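Local coordinates for protein transcription elongation factor SPT6 (Candida glabrata, PDB 3PJP) that binds the phosphorylated C-terminal repeat domain of RNA polymerase II through this tandem SH2 domain and probably acts as a histone chaperone during transcription elongation, at residues Y24-E29 and D52-Q57; G31-R36 and E92-K97; Y136-Y141 and W146-F151. All coordinates share one frame; numbering follows the deposited sequence.

Interaction 1 (Y24-E29 and D52-Q57); sequences YLRSKE and DKDLFQ
R26 and D54 form a salt bridge in which NH1 of R26 donates to OD1 of D54 across 2.9 Å, with an N-H...O angle of 154°. The oxygen sits practically in the guanidinium plane, but the donor reaches it from above the carboxylate plane; with the two planes 54° apart, the pair is held by one prong. A bend at chi3 (-43°) in the otherwise extended arginine chain turns the guanidinium back to D54. It also lays one guanidinium face over CZ of F56, while NH1 itself lies at the edge of that ring, 3.8 Å from CE2. L25 adds a purely apolar touch, its CB 4.0 Å from CE1 of F56, so the phenylalanine is met by hydrocarbon as well as by a flat cation.

Two waters extend the polar contact. One takes a bond from the backbone N of D54 (2.8 Å) and gives one to R26 O; the other accepts from R26 NH1 and donates weakly to D54 O.

Further out, D23 pairs with NH2 of R26, giving the cation a second carboxylate, and K53 makes a long salt bridge with D54. K50 bonds the carbonyl oxygens of R26 and K28, pinning the type I turn L25-K28. D54 stands third in the type II turn D52-L55 with positive phi, a conformation aspartate tolerates better than most residues. In the N-terminal SH2 fold, the contact thus fastens the turn L25-K28, on the way from the first helix to strand 33-37, to the hairpin between central strands 44-52 and 55-64.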
loop_
_atom_site.group_PDB
_atom_site.type_symbol
_atom_site.label_atom_id
_atom_site.label_comp_id
_atom_site.label_asym_id
_atom_site.label_seq_id
_atom_site.Cartn_x
_atom_site.Cartn_y
_atom_site.Cartn_z
ATOM N N TYR A 24 -1.943 4.028 19.684
ATOM C CA TYR A 24 -2.637 5.310 19.627
ATOM C C TYR A 24 -3.683 5.347 18.508
ATOM O O TYR A 24 -4.781 5.873 18.697
ATOM C CB TYR A 24 -1.627 6.455 19.476
ATOM C CG TYR A 24 -2.228 7.835 19.333
ATOM C CD1 TYR A 24 -2.556 8.590 20.454
ATOM C CD2 TYR A 24 -2.433 8.397 18.078
ATOM C CE1 TYR A 24 -3.091 9.861 20.323
ATOM C CE2 TYR A 24 -2.974 9.669 17.935
ATOM C CZ TYR A 24 -3.302 10.395 19.067
ATOM O OH TYR A 24 -3.833 11.660 18.938
ATOM N N LEU A 25 -3.353 4.770 17.347
ATOM C CA LEU A 25 -4.265 4.810 16.214
ATOM C C LEU A 25 -5.298 3.691 16.184
ATOM O O LEU A 25 -6.195 3.709 15.342
ATOM C CB LEU A 25 -3.479 4.751 14.907
ATOM C CG LEU A 25 -2.559 5.913 14.565
ATOM C CD1 LEU A 25 -1.703 5.510 13.346
ATOM C CD2 LEU A 25 -3.374 7.169 14.282
ATOM N N ARG A 26 -5.176 2.717 17.079
ATOM C CA ARG A 26 -5.992 1.510 16.967
ATOM C C ARG A 26 -7.494 1.779 16.901
ATOM O O ARG A 26 -8.221 1.077 16.201
ATOM C CB ARG A 26 -5.678 0.509 18.079
ATOM C CG ARG A 26 -6.322 -0.847 17.843
ATOM C CD ARG A 26 -5.893 -1.847 18.891
ATOM N NE ARG A 26 -4.462 -1.755 19.155
ATOM C CZ ARG A 26 -3.522 -2.322 18.409
ATOM N NH1 ARG A 26 -3.858 -3.039 17.340
ATOM N NH2 ARG A 26 -2.244 -2.180 18.738
ATOM N N SER A 27 -7.956 2.799 17.613
ATOM C CA SER A 27 -9.380 3.103 17.659
ATOM C C SER A 27 -9.787 4.165 16.635
ATOM O O SER A 27 -10.956 4.537 16.553
ATOM C CB SER A 27 -9.768 3.573 19.061
ATOM O OG SER A 27 -9.231 4.861 19.313
ATOM N N LYS A 28 -8.823 4.653 15.861
ATOM C CA LYS A 28 -9.103 5.662 14.845
ATOM C C LYS A 28 -9.631 5.022 13.554
ATOM O O LYS A 28 -9.969 3.841 13.531
ATOM C CB LYS A 28 -7.855 6.511 14.572
ATOM C CG LYS A 28 -7.310 7.231 15.812
ATOM C CD LYS A 28 -8.295 8.258 16.337
ATOM C CE LYS A 28 -7.722 9.034 17.518
ATOM N NZ LYS A 28 -6.503 9.811 17.156
ATOM N N GLU A 29 -9.714 5.812 12.489
ATOM C CA GLU A 29 -10.254 5.329 11.221
ATOM C C GLU A 29 -9.174 5.190 10.157
ATOM O O GLU A 29 -8.059 5.684 10.323
ATOM C CB GLU A 29 -11.350 6.271 10.714
ATOM C CG GLU A 29 -12.546 6.389 11.641
ATOM C CD GLU A 29 -13.306 5.087 11.775
ATOM O OE1 GLU A 29 -13.673 4.505 10.733
ATOM O OE2 GLU A 29 -13.532 4.640 12.918
ATOM N N ASP A 52 -6.585 -0.413 8.118
ATOM C CA ASP A 52 -7.738 -1.245 8.431
ATOM C C ASP A 52 -7.632 -1.704 9.880
ATOM O O ASP A 52 -6.656 -1.402 10.558
ATOM C CB ASP A 52 -7.752 -2.462 7.500
ATOM C CG ASP A 52 -9.151 -2.982 7.229
ATOM O OD1 ASP A 52 -9.806 -2.467 6.296
ATOM O OD2 ASP A 52 -9.590 -3.911 7.938
ATOM N N LYS A 53 -8.620 -2.471 10.334
ATOM C CA LYS A 53 -8.590 -3.022 11.688
ATOM C C LYS A 53 -7.250 -3.695 11.991
ATOM O O LYS A 53 -6.844 -4.635 11.311
ATOM C CB LYS A 53 -9.743 -4.004 11.904
ATOM C CG LYS A 53 -9.763 -4.655 13.287
ATOM C CD LYS A 53 -11.009 -5.516 13.475
ATOM C CE LYS A 53 -10.897 -6.428 14.697
ATOM N NZ LYS A 53 -10.883 -5.671 15.981
ATOM N N ASP A 54 -6.564 -3.188 13.010
ATOM C CA ASP A 54 -5.273 -3.725 13.423
ATOM C C ASP A 54 -4.255 -3.826 12.287
ATOM O O ASP A 54 -3.340 -4.655 12.335
ATOM C CB ASP A 54 -5.470 -5.083 14.110
ATOM C CG ASP A 54 -6.355 -4.979 15.357
ATOM O OD1 ASP A 54 -6.327 -3.921 16.028
ATOM O OD2 ASP A 54 -7.089 -5.947 15.664
ATOM N N LEU A 55 -4.405 -2.978 11.268
ATOM C CA LEU A 55 -3.504 -3.000 10.116
ATOM C C LEU A 55 -2.886 -1.620 9.898
ATOM O O LEU A 55 -3.579 -0.664 9.538
ATOM C CB LEU A 55 -4.244 -3.475 8.858
ATOM C CG LEU A 55 -3.414 -3.709 7.592
ATOM C CD1 LEU A 55 -2.409 -4.843 7.782
ATOM C CD2 LEU A 55 -4.310 -3.992 6.397
ATOM N N PHE A 56 -1.585 -1.511 10.149
ATOM C CA PHE A 56 -0.916 -0.218 10.099
ATOM C C PHE A 56 0.339 -0.270 9.266
ATOM O O PHE A 56 1.059 -1.277 9.259
ATOM C CB PHE A 56 -0.507 0.243 11.495
ATOM C CG PHE A 56 -1.565 0.055 12.523
ATOM C CD1 PHE A 56 -2.495 1.055 12.766
ATOM C CD2 PHE A 56 -1.640 -1.124 13.246
ATOM C CE1 PHE A 56 -3.482 0.877 13.737
ATOM C CE2 PHE A 56 -2.616 -1.299 14.206
ATOM C CZ PHE A 56 -3.541 -0.304 14.442
ATOM N N GLN A 57 0.618 0.842 8.602
ATOM C CA GLN A 57 1.854 0.967 7.860
ATOM C C GLN A 57 2.746 2.038 8.453
ATOM O O GLN A 57 2.278 3.114 8.842
ATOM C CB GLN A 57 1.569 1.258 6.387
ATOM C CG GLN A 57 2.815 1.482 5.563
ATOM C CD GLN A 57 2.504 1.618 4.095
ATOM O OE1 GLN A 57 2.093 2.682 3.627
ATOM N NE2 GLN A 57 2.673 0.526 3.355
HETATM O O HOH W 1 -7.956 -1.480 14.735
HETATM O O HOH W 2 -2.605 -4.708 15.637
#

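Interaction 2 (G31-R36 and E92-K97); sequences GDFVIR and EYLQNK. With ACT (acetate ion), chain C.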
loop_
_atom_site.group_PDB
_atom_site.type_symbol
_atom_site.label_atom_id
_atom_site.label_comp_id
_atom_site.label_asym_id
_atom_site.label_seq_id
_atom_site.Cartn_x
_atom_site.Cartn_y
_atom_site.Cartn_z
ATOM N N GLY A 31 -6.814 5.917 7.346
ATOM C CA GLY A 31 -6.263 7.186 6.896
ATOM C C GLY A 31 -5.728 8.052 8.021
ATOM O O GLY A 31 -4.910 8.941 7.782
ATOM N N ASP A 32 -6.177 7.800 9.252
ATOM C CA ASP A 32 -5.649 8.541 10.401
ATOM C C ASP A 32 -4.185 8.190 10.608
ATOM O O ASP A 32 -3.769 7.068 10.329
ATOM C CB ASP A 32 -6.472 8.283 11.660
ATOM C CG ASP A 32 -7.798 8.990 11.620
ATOM O OD1 ASP A 32 -7.864 10.085 11.017
ATOM O OD2 ASP A 32 -8.774 8.457 12.174
ATOM N N PHE A 33 -3.398 9.157 11.064
ATOM C CA PHE A 33 -1.954 8.994 11.082
ATOM C C PHE A 33 -1.316 9.795 12.209
ATOM O O PHE A 33 -1.962 10.624 12.839
ATOM C CB PHE A 33 -1.350 9.422 9.727
ATOM C CG PHE A 33 -1.433 10.899 9.471
ATOM C CD1 PHE A 33 -0.378 11.746 9.806
ATOM C CD2 PHE A 33 -2.572 11.448 8.929
ATOM C CE1 PHE A 33 -0.463 13.117 9.584
ATOM C CE2 PHE A 33 -2.661 12.825 8.709
ATOM C CZ PHE A 33 -1.604 13.648 9.043
ATOM N N VAL A 34 -0.040 9.523 12.452
ATOM C CA VAL A 34 0.809 10.410 13.231
ATOM C C VAL A 34 2.159 10.518 12.552
ATOM O O VAL A 34 2.597 9.592 11.861
ATOM C CB VAL A 34 1.037 9.903 14.670
ATOM C CG1 VAL A 34 -0.257 9.983 15.482
ATOM C CG2 VAL A 34 1.608 8.489 14.662
ATOM N N ILE A 35 2.806 11.660 12.735
ATOM C CA ILE A 35 4.212 11.800 12.405
ATOM C C ILE A 35 4.963 11.548 13.714
ATOM O O ILE A 35 4.499 11.933 14.784
ATOM C CB ILE A 35 4.500 13.212 11.869
ATOM C CG1 ILE A 35 3.488 13.562 10.784
ATOM C CG2 ILE A 35 5.930 13.329 11.372
ATOM C CD1 ILE A 35 3.674 14.946 10.198
ATOM N N ARG A 36 6.106 10.883 13.649
ATOM C CA ARG A 36 6.776 10.505 14.885
ATOM C C ARG A 36 8.284 10.395 14.755
ATOM O O ARG A 36 8.857 10.556 13.666
ATOM C CB ARG A 36 6.221 9.179 15.412
ATOM C CG ARG A 36 6.374 8.021 14.431
ATOM C CD ARG A 36 5.981 6.702 15.099
ATOM N NE ARG A 36 6.064 5.550 14.198
ATOM C CZ ARG A 36 7.184 4.885 13.927
ATOM N NH1 ARG A 36 8.336 5.274 14.454
ATOM N NH2 ARG A 36 7.156 3.832 13.115
ATOM N N GLU A 92 0.542 15.305 -0.855
ATOM C CA GLU A 92 0.932 14.669 -2.117
ATOM C C GLU A 92 1.254 13.185 -1.970
ATOM O O GLU A 92 1.131 12.423 -2.939
ATOM C CB GLU A 92 2.124 15.393 -2.746
ATOM C CG GLU A 92 1.827 16.845 -3.170
ATOM C CD GLU A 92 3.062 17.552 -3.679
ATOM O OE1 GLU A 92 4.133 16.910 -3.732
ATOM O OE2 GLU A 92 2.969 18.758 -4.011
ATOM N N TYR A 93 1.727 12.785 -0.796
ATOM C CA TYR A 93 2.089 11.394 -0.548
ATOM C C TYR A 93 0.984 10.653 0.199
ATOM O O TYR A 93 0.368 9.732 -0.337
ATOM C CB TYR A 93 3.396 11.288 0.243
ATOM C CG TYR A 93 3.777 9.852 0.562
ATOM C CD1 TYR A 93 4.531 9.099 -0.328
ATOM C CD2 TYR A 93 3.363 9.248 1.741
ATOM C CE1 TYR A 93 4.870 7.786 -0.044
ATOM C CE2 TYR A 93 3.696 7.951 2.030
ATOM C CZ TYR A 93 4.447 7.222 1.130
ATOM O OH TYR A 93 4.778 5.921 1.422
ATOM N N LEU A 94 0.723 11.051 1.442
ATOM C CA LEU A 94 -0.209 10.289 2.268
ATOM C C LEU A 94 -1.654 10.302 1.761
ATOM O O LEU A 94 -2.286 9.254 1.681
ATOM C CB LEU A 94 -0.169 10.740 3.736
ATOM C CG LEU A 94 -1.015 9.843 4.638
ATOM C CD1 LEU A 94 -0.523 8.406 4.639
ATOM C CD2 LEU A 94 -1.065 10.387 6.069
ATOM N N GLN A 95 -2.192 11.473 1.454
ATOM C CA GLN A 95 -3.581 11.549 1.011
ATOM C C GLN A 95 -3.771 10.772 -0.298
ATOM O O GLN A 95 -4.847 10.238 -0.564
ATOM C CB GLN A 95 -4.061 13.004 0.909
ATOM C CG GLN A 95 -4.499 13.573 2.267
ATOM C CD GLN A 95 -4.701 15.083 2.267
ATOM O OE1 GLN A 95 -4.860 15.705 1.215
ATOM N NE2 GLN A 95 -4.691 15.679 3.458
ATOM N N ASN A 96 -2.714 10.703 -1.095
ATOM C CA ASN A 96 -2.737 9.927 -2.326
ATOM C C ASN A 96 -2.820 8.442 -2.070
ATOM O O ASN A 96 -3.634 7.743 -2.664
ATOM C CB ASN A 96 -1.502 10.215 -3.167
ATOM C CG ASN A 96 -1.806 11.126 -4.307
ATOM O OD1 ASN A 96 -2.837 10.977 -4.965
ATOM N ND2 ASN A 96 -0.923 12.094 -4.554
ATOM N N LYS A 97 -1.930 7.966 -1.215
ATOM C CA LYS A 97 -1.941 6.575 -0.807
ATOM C C LYS A 97 -3.300 6.167 -0.232
ATOM O O LYS A 97 -3.800 5.072 -0.511
ATOM C CB LYS A 97 -0.820 6.331 0.192
ATOM C CG LYS A 97 -0.088 5.051 -0.013
ATOM C CD LYS A 97 1.153 4.969 0.848
ATOM C CE LYS A 97 1.945 3.726 0.483
ATOM N NZ LYS A 97 3.243 3.676 1.196
HETATM C C ACT C . 10.675 3.276 13.056
HETATM O O ACT C . 9.595 2.661 12.955
HETATM O OXT ACT C . 10.849 3.907 14.123
HETATM C CH3 ACT C . 11.698 3.254 11.961
#
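CD2 of L94 makes the apolar contact: it sits over one face of F33, 3.7 Å from the ring centroid and 27° off its normal, a CH-pi contact. The methyl, displaced toward the rim, comes within 3.4 Å of CD2 of F33. With CG of L94 anti to its backbone N (chi1 -173°), the branched tip projects from the helix toward the strand. Leucine suits the place because it can set one methyl on the ring while also meeting W49 of strand 44-52. Y12 stacks on the F33 ring.

Hydrogen bonds stay local on the helix, where K97 NZ donates to Y93 OH at 2.7 Å and E79 binds both side chains; those of 31-36 reach strand 44-52, as V34 with T48 and D32 with K50.

Ionic chemistry marks the far end of the strand. R36, extended from CG to NE, grips the acetate with two nearly straight bonds, NH1 to OXT at 2.9 Å and NH2 to O at 2.7 Å, while T48 holds its NE and S39 N also binds the anion. R36 matches the FLVR-motif arginine of SH2 domains, and the acetate, probably from the crystallisation liquor, probably occupies the place of a phosphate.

Interaction 3 (Y136-Y141 and W146-F151); sequences YFSLNY and WFYLIF
Y136 and I150 exchange two backbone hydrogen bonds, each 3.0 Å between N and O, and both carbonyls are met nearly end-on. S138 and Y148 exchange another pair, of which Y148 N to S138 O, at 2.8 Å, is the shorter. The fifth, from N140 N to W146 O, arrives above the carbonyl plane, where the pairing gives way to the hairpin loop. This hairpin, strands 134-139 and 146-152, lies in the central sheet of the C-terminal SH2 fold.

The side chain of N140 lies against Y148. Its CG is set anti to the backbone N (chi1 -172°), and amide and ring stack with planes 22° apart. CB adds a CH-pi contact over the same ring, 4.2 Å from its centroid. One water links ND2 of N140 to F147 O, and a second donates to both N140 O and W146 O; N143 holds OD1 of the asparagine. A small serine suits the place beside Y148, since OG of S138 lies at the ring edge, 3.6 Å from CD2.

Apolar pairs fill the non-hydrogen-bonded positions. F137 and L149 lie side by side, CE1 to CD1 3.9 Å. L139 and F147 do likewise, with CD2 of the leucine 3.5 Å from CE1 of the phenylalanine. The chemistry implies a hairpin whose backbone sets the register, with an apolar face (F137, L149) against helices 181-191 and 86-105, a mixed face (S138, Y148, I150) whose S138 and I150 meet helix 115-128, and a loop end secured by an asparagine and water.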
loop_
_atom_site.group_PDB
_atom_site.type_symbol
_atom_site.label_atom_id
_atom_site.label_comp_id
_atom_site.label_asym_id
_atom_site.label_seq_id
_atom_site.Cartn_x
_atom_site.Cartn_y
_atom_site.Cartn_z
ATOM N N TYR A 136 -9.449 -11.967 -8.223
ATOM C CA TYR A 136 -9.829 -11.074 -7.135
ATOM C C TYR A 136 -8.599 -10.444 -6.504
ATOM O O TYR A 136 -7.511 -11.011 -6.564
ATOM C CB TYR A 136 -10.609 -11.843 -6.074
ATOM C CG TYR A 136 -11.938 -12.338 -6.573
ATOM C CD1 TYR A 136 -12.914 -11.447 -6.997
ATOM C CD2 TYR A 136 -12.218 -13.699 -6.628
ATOM C CE1 TYR A 136 -14.140 -11.898 -7.463
ATOM C CE2 TYR A 136 -13.437 -14.158 -7.085
ATOM C CZ TYR A 136 -14.393 -13.253 -7.505
ATOM O OH TYR A 136 -15.608 -13.708 -7.965
ATOM N N PHE A 137 -8.781 -9.261 -5.916
ATOM C CA PHE A 137 -7.778 -8.637 -5.063
ATOM C C PHE A 137 -8.233 -8.802 -3.626
ATOM O O PHE A 137 -9.435 -8.790 -3.345
ATOM C CB PHE A 137 -7.657 -7.136 -5.375
ATOM C CG PHE A 137 -7.286 -6.833 -6.793
ATOM C CD1 PHE A 137 -5.965 -6.886 -7.207
ATOM C CD2 PHE A 137 -8.258 -6.483 -7.713
ATOM C CE1 PHE A 137 -5.621 -6.600 -8.514
ATOM C CE2 PHE A 137 -7.918 -6.197 -9.028
ATOM C CZ PHE A 137 -6.605 -6.251 -9.426
ATOM N N SER A 138 -7.274 -8.968 -2.720
ATOM C CA SER A 138 -7.556 -8.972 -1.288
ATOM C C SER A 138 -6.379 -8.389 -0.502
ATOM O O SER A 138 -5.276 -8.243 -1.021
ATOM C CB SER A 138 -7.892 -10.394 -0.815
ATOM O OG SER A 138 -6.794 -11.256 -1.025
ATOM N N LEU A 139 -6.617 -8.021 0.756
ATOM C CA LEU A 139 -5.573 -7.407 1.550
ATOM C C LEU A 139 -4.572 -8.416 2.086
ATOM O O LEU A 139 -4.943 -9.490 2.553
ATOM C CB LEU A 139 -6.184 -6.621 2.706
ATOM C CG LEU A 139 -6.600 -5.193 2.361
ATOM C CD1 LEU A 139 -7.496 -4.617 3.458
ATOM C CD2 LEU A 139 -5.366 -4.326 2.165
ATOM N N ASN A 140 -3.295 -8.064 1.998
ATOM C CA ASN A 140 -2.236 -8.848 2.622
ATOM C C ASN A 140 -2.090 -8.370 4.058
ATOM O O ASN A 140 -1.496 -7.328 4.323
ATOM C CB ASN A 140 -0.920 -8.672 1.854
ATOM C CG ASN A 140 0.182 -9.625 2.329
ATOM O OD1 ASN A 140 0.262 -9.975 3.516
ATOM N ND2 ASN A 140 1.034 -10.048 1.401
ATOM N N TYR A 141 -2.630 -9.143 4.990
ATOM C CA TYR A 141 -2.701 -8.675 6.365
ATOM C C TYR A 141 -1.380 -8.796 7.109
ATOM O O TYR A 141 -1.190 -8.174 8.153
ATOM C CB TYR A 141 -3.830 -9.381 7.121
ATOM C CG TYR A 141 -5.210 -9.021 6.613
ATOM C CD1 TYR A 141 -5.868 -9.831 5.698
ATOM C CD2 TYR A 141 -5.847 -7.861 7.035
ATOM C CE1 TYR A 141 -7.125 -9.502 5.223
ATOM C CE2 TYR A 141 -7.103 -7.520 6.566
ATOM C CZ TYR A 141 -7.738 -8.343 5.660
ATOM O OH TYR A 141 -8.992 -8.012 5.185
ATOM N N TRP A 146 0.394 -4.265 1.083
ATOM C CA TRP A 146 0.372 -5.179 -0.066
ATOM C C TRP A 146 -1.028 -5.741 -0.243
ATOM O O TRP A 146 -1.815 -5.791 0.700
ATOM C CB TRP A 146 1.364 -6.334 0.105
ATOM C CG TRP A 146 2.807 -5.956 -0.078
ATOM C CD1 TRP A 146 3.649 -5.453 0.867
ATOM C CD2 TRP A 146 3.571 -6.075 -1.273
ATOM N NE1 TRP A 146 4.896 -5.243 0.331
ATOM C CE2 TRP A 146 4.873 -5.625 -0.985
ATOM C CE3 TRP A 146 3.281 -6.522 -2.565
ATOM C CZ2 TRP A 146 5.882 -5.601 -1.945
ATOM C CZ3 TRP A 146 4.282 -6.484 -3.521
ATOM C CH2 TRP A 146 5.565 -6.024 -3.205
ATOM N N PHE A 147 -1.313 -6.156 -1.475
ATOM C CA PHE A 147 -2.536 -6.834 -1.831
ATOM C C PHE A 147 -2.147 -8.152 -2.498
ATOM O O PHE A 147 -1.078 -8.262 -3.128
ATOM C CB PHE A 147 -3.336 -6.010 -2.837
ATOM C CG PHE A 147 -3.911 -4.752 -2.264
ATOM C CD1 PHE A 147 -5.218 -4.724 -1.807
ATOM C CD2 PHE A 147 -3.149 -3.605 -2.187
ATOM C CE1 PHE A 147 -5.760 -3.564 -1.275
ATOM C CE2 PHE A 147 -3.683 -2.438 -1.656
ATOM C CZ PHE A 147 -4.991 -2.426 -1.200
ATOM N N TYR A 148 -3.014 -9.148 -2.369
ATOM C CA TYR A 148 -2.900 -10.324 -3.220
ATOM C C TYR A 148 -3.709 -10.122 -4.492
ATOM O O TYR A 148 -4.743 -9.453 -4.482
ATOM C CB TYR A 148 -3.409 -11.581 -2.519
ATOM C CG TYR A 148 -2.731 -11.899 -1.225
ATOM C CD1 TYR A 148 -1.398 -12.289 -1.188
ATOM C CD2 TYR A 148 -3.432 -11.826 -0.031
ATOM C CE1 TYR A 148 -0.782 -12.595 0.018
ATOM C CE2 TYR A 148 -2.831 -12.121 1.173
ATOM C CZ TYR A 148 -1.509 -12.508 1.198
ATOM O OH TYR A 148 -0.932 -12.808 2.418
ATOM N N LEU A 149 -3.212 -10.683 -5.588
ATOM C CA LEU A 149 -3.957 -10.805 -6.827
ATOM C C LEU A 149 -4.023 -12.299 -7.105
ATOM O O LEU A 149 -3.024 -12.908 -7.466
ATOM C CB LEU A 149 -3.227 -10.080 -7.955
ATOM C CG LEU A 149 -3.622 -10.296 -9.421
ATOM C CD1 LEU A 149 -5.129 -10.330 -9.642
ATOM C CD2 LEU A 149 -2.994 -9.202 -10.266
ATOM N N ILE A 150 -5.198 -12.882 -6.895
ATOM C CA ILE A 150 -5.368 -14.336 -6.943
ATOM C C ILE A 150 -6.273 -14.647 -8.130
ATOM O O ILE A 150 -7.333 -14.034 -8.286
ATOM C CB ILE A 150 -5.997 -14.859 -5.648
ATOM C CG1 ILE A 150 -5.274 -14.262 -4.431
ATOM C CG2 ILE A 150 -5.981 -16.396 -5.614
ATOM C CD1 ILE A 150 -5.825 -14.705 -3.097
ATOM N N PHE A 151 -5.842 -15.578 -8.975
ATOM C CA PHE A 151 -6.505 -15.811 -10.261
ATOM C C PHE A 151 -6.373 -17.246 -10.762
ATOM O O PHE A 151 -5.474 -17.983 -10.367
ATOM C CB PHE A 151 -5.998 -14.826 -11.335
ATOM C CG PHE A 151 -4.525 -14.942 -11.641
ATOM C CD1 PHE A 151 -4.090 -15.663 -12.735
ATOM C CD2 PHE A 151 -3.579 -14.313 -10.849
ATOM C CE1 PHE A 151 -2.738 -15.767 -13.032
ATOM C CE2 PHE A 151 -2.216 -14.409 -11.150
ATOM C CZ PHE A 151 -1.803 -15.143 -12.252
HETATM O O HOH W 3 0.995 -9.354 -1.420
HETATM O O HOH W 4 -1.968 -4.712 3.326
#

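Overall arrangement
Interactions 1 and 2 belong to the N-terminal SH2 fold and interaction 3 to the C-terminal one. The first two reach the same sheet, helix 18-25 and strand 33-37 being consecutive in the chain, and they join directly: L25 packs on the backbone of D32 and F33, Y24 touches V34, and Q57 OE1 lies 2.9 Å from K97 NZ, a probable hydrogen bond. Both are partly buried, yet interaction 1 relies on charge and water where interaction 2 relies on apolar contact. Interaction 3 is buried and knit by backbone bonds. It meets interaction 1 where L55 packs on the carbonyl oxygen of Y141, but stays about 8 Å from interaction 2 at the nearest atoms.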